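Local structure of hypothetical protein TM0957 (Thermotoga maritima, 2F4I) at residues V115-I120 and I169-L174. The protein is of unknown function but has an OB fold and belongs to a family of predicted periplasmic lipoproteins. Residues are numbered along the deposited sequence; the frame is centred on the assembly and turned at random.
Sequences VNATGI and IAVFTL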
loop_
_atom_site.group_PDB
_atom_site.type_symbol
_atom_site.label_atom_id
_atom_site.label_comp_id
_atom_site.label_asym_id
_atom_site.label_seq_id
_atom_site.Cartn_x
_atom_site.Cartn_y
_atom_site.Cartn_z
ATOM N N VAL A 115 -7.781 -3.964 2.519
ATOM C CA VAL A 115 -8.281 -5.049 3.376
ATOM C C VAL A 115 -7.794 -6.416 2.903
ATOM O O VAL A 115 -7.533 -7.262 3.713
ATOM C CB VAL A 115 -9.868 -5.023 3.537
ATOM C CG1 VAL A 115 -10.302 -3.755 4.219
ATOM C CG2 VAL A 115 -10.605 -5.262 2.180
ATOM N N ASN A 116 -7.646 -6.591 1.597
ATOM C CA ASN A 116 -7.159 -7.848 1.015
ATOM C C ASN A 116 -5.655 -8.056 1.150
ATOM O O ASN A 116 -5.217 -9.169 1.468
ATOM C CB ASN A 116 -7.631 -7.957 -0.434
ATOM C CG ASN A 116 -9.135 -8.126 -0.539
ATOM O OD1 ASN A 116 -9.834 -8.234 0.466
ATOM N ND2 ASN A 116 -9.633 -8.212 -1.750
ATOM N N ALA A 117 -4.872 -6.996 0.993
ATOM C CA ALA A 117 -3.402 -7.073 1.218
ATOM C C ALA A 117 -3.021 -7.283 2.673
ATOM O O ALA A 117 -2.042 -7.991 2.949
ATOM C CB ALA A 117 -2.681 -5.811 0.643
ATOM N N THR A 118 -3.773 -6.662 3.598
ATOM C CA THR A 118 -3.453 -6.665 5.045
ATOM C C THR A 118 -4.152 -7.801 5.822
ATOM O O THR A 118 -3.698 -8.240 6.892
ATOM C CB THR A 118 -3.881 -5.281 5.716
ATOM O OG1 THR A 118 -5.312 -5.138 5.724
ATOM C CG2 THR A 118 -3.192 -4.049 5.024
ATOM N N GLY A 119 -5.269 -8.263 5.272
ATOM C CA GLY A 119 -6.158 -9.211 5.930
ATOM C C GLY A 119 -6.899 -8.675 7.146
ATOM O O GLY A 119 -7.407 -9.459 7.982
ATOM N N ILE A 120 -6.982 -7.353 7.269
ATOM C CA ILE A 120 -7.588 -6.695 8.451
ATOM C C ILE A 120 -9.089 -6.929 8.535
ATOM O O ILE A 120 -9.645 -7.004 9.623
ATOM C CB ILE A 120 -7.279 -5.141 8.449
ATOM C CG1 ILE A 120 -7.473 -4.569 9.825
ATOM C CG2 ILE A 120 -8.093 -4.330 7.420
ATOM C CD1 ILE A 120 -6.379 -5.002 10.733
ATOM N N ILE A 169 5.182 1.866 4.417
ATOM C CA ILE A 169 4.537 0.568 4.274
ATOM C C ILE A 169 3.458 0.841 3.228
ATOM O O ILE A 169 2.745 1.847 3.337
ATOM C CB ILE A 169 3.930 0.067 5.590
ATOM C CG1 ILE A 169 5.022 -0.085 6.692
ATOM C CG2 ILE A 169 3.156 -1.243 5.375
ATOM C CD1 ILE A 169 4.487 -0.492 8.065
ATOM N N ALA A 170 3.391 0.001 2.195
ATOM C CA ALA A 170 2.463 0.202 1.093
ATOM C C ALA A 170 1.934 -1.121 0.546
ATOM O O ALA A 170 2.568 -2.166 0.706
ATOM C CB ALA A 170 3.095 1.061 -0.034
ATOM N N VAL A 171 0.752 -1.049 -0.076
ATOM C CA VAL A 171 0.057 -2.228 -0.645
ATOM C C VAL A 171 -0.140 -2.028 -2.122
ATOM O O VAL A 171 -0.269 -0.898 -2.600
ATOM C CB VAL A 171 -1.334 -2.490 0.023
ATOM C CG1 VAL A 171 -1.153 -2.763 1.488
ATOM C CG2 VAL A 171 -2.262 -1.301 -0.182
ATOM N N PHE A 172 -0.077 -3.120 -2.872
ATOM C CA PHE A 172 -0.367 -3.056 -4.284
ATOM C C PHE A 172 -0.920 -4.376 -4.725
ATOM O O PHE A 172 -0.770 -5.370 -4.031
ATOM C CB PHE A 172 0.850 -2.546 -5.073
ATOM C CG PHE A 172 2.028 -3.463 -5.089
ATOM C CD1 PHE A 172 2.131 -4.467 -6.068
ATOM C CD2 PHE A 172 3.051 -3.315 -4.176
ATOM C CE1 PHE A 172 3.199 -5.323 -6.103
ATOM C CE2 PHE A 172 4.148 -4.153 -4.220
ATOM C CZ PHE A 172 4.228 -5.176 -5.180
ATOM N N THR A 173 -1.650 -4.346 -5.838
ATOM C CA THR A 173 -2.364 -5.507 -6.365
ATOM C C THR A 173 -1.899 -5.782 -7.777
ATOM O O THR A 173 -1.864 -4.873 -8.562
ATOM C CB THR A 173 -3.881 -5.255 -6.378
ATOM O OG1 THR A 173 -4.282 -4.897 -5.059
ATOM C CG2 THR A 173 -4.668 -6.501 -6.829
ATOM N N LEU A 174 -1.531 -7.029 -8.069
ATOM C CA LEU A 174 -1.180 -7.431 -9.401
ATOM C C LEU A 174 -2.180 -8.463 -9.894
ATOM O O LEU A 174 -2.755 -9.212 -9.118
ATOM C CB LEU A 174 0.243 -8.007 -9.464
ATOM C CG LEU A 174 1.368 -7.059 -9.076
ATOM C CD1 LEU A 174 2.722 -7.692 -9.309
ATOM C CD2 LEU A 174 1.262 -5.736 -9.822
#
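Ala117, in the last turn of the short helix 113-118, sets its methyl against the side chain of Val171 on strand 165-174. Both side chains leave the backbone toward each other. Ala117 CB lies 3.5 Å from Val171 CG1 and almost as close to Val171 CB, so the methyl sits alongside the CB–CG1 bond. The main chains come near here too, with Ala117 CA and Val171 CA 6.2 Å apart. Val171 CG1 stands anti to the carbonyl carbon, with chi1 at -61°, and this rotation brings it against the helix.

Thr118 joins from one side. Its CG2 methyl is 4.3 Å from Val171 CG1, a looser touch. The hydroxyl is used within the helix end: OG1 is hydrogen-bonded to Ile114 O and accepts from Ile120 N at 3.2 Å, closing an ST turn. These two bonds, with chi1 at 67°, probably fix the side chain's rotation, and CG2 is left facing Val171. Gly119, just past the helix, has a positive phi, which favours glycine.

Tyr73 of strand 72-81 also touches Ala117. Leu189 of strand 184-193 touches both Thr118 and Val171. The helix end thus spans three neighbouring strands on one face of the OB-fold sheet. Phe172 points away and stacks with Tyr74. No hydrogen bond crosses between the two segments. Their fit rests on shape and a few buried methyls, while Thr118 OG1 is satisfied within its own helix end.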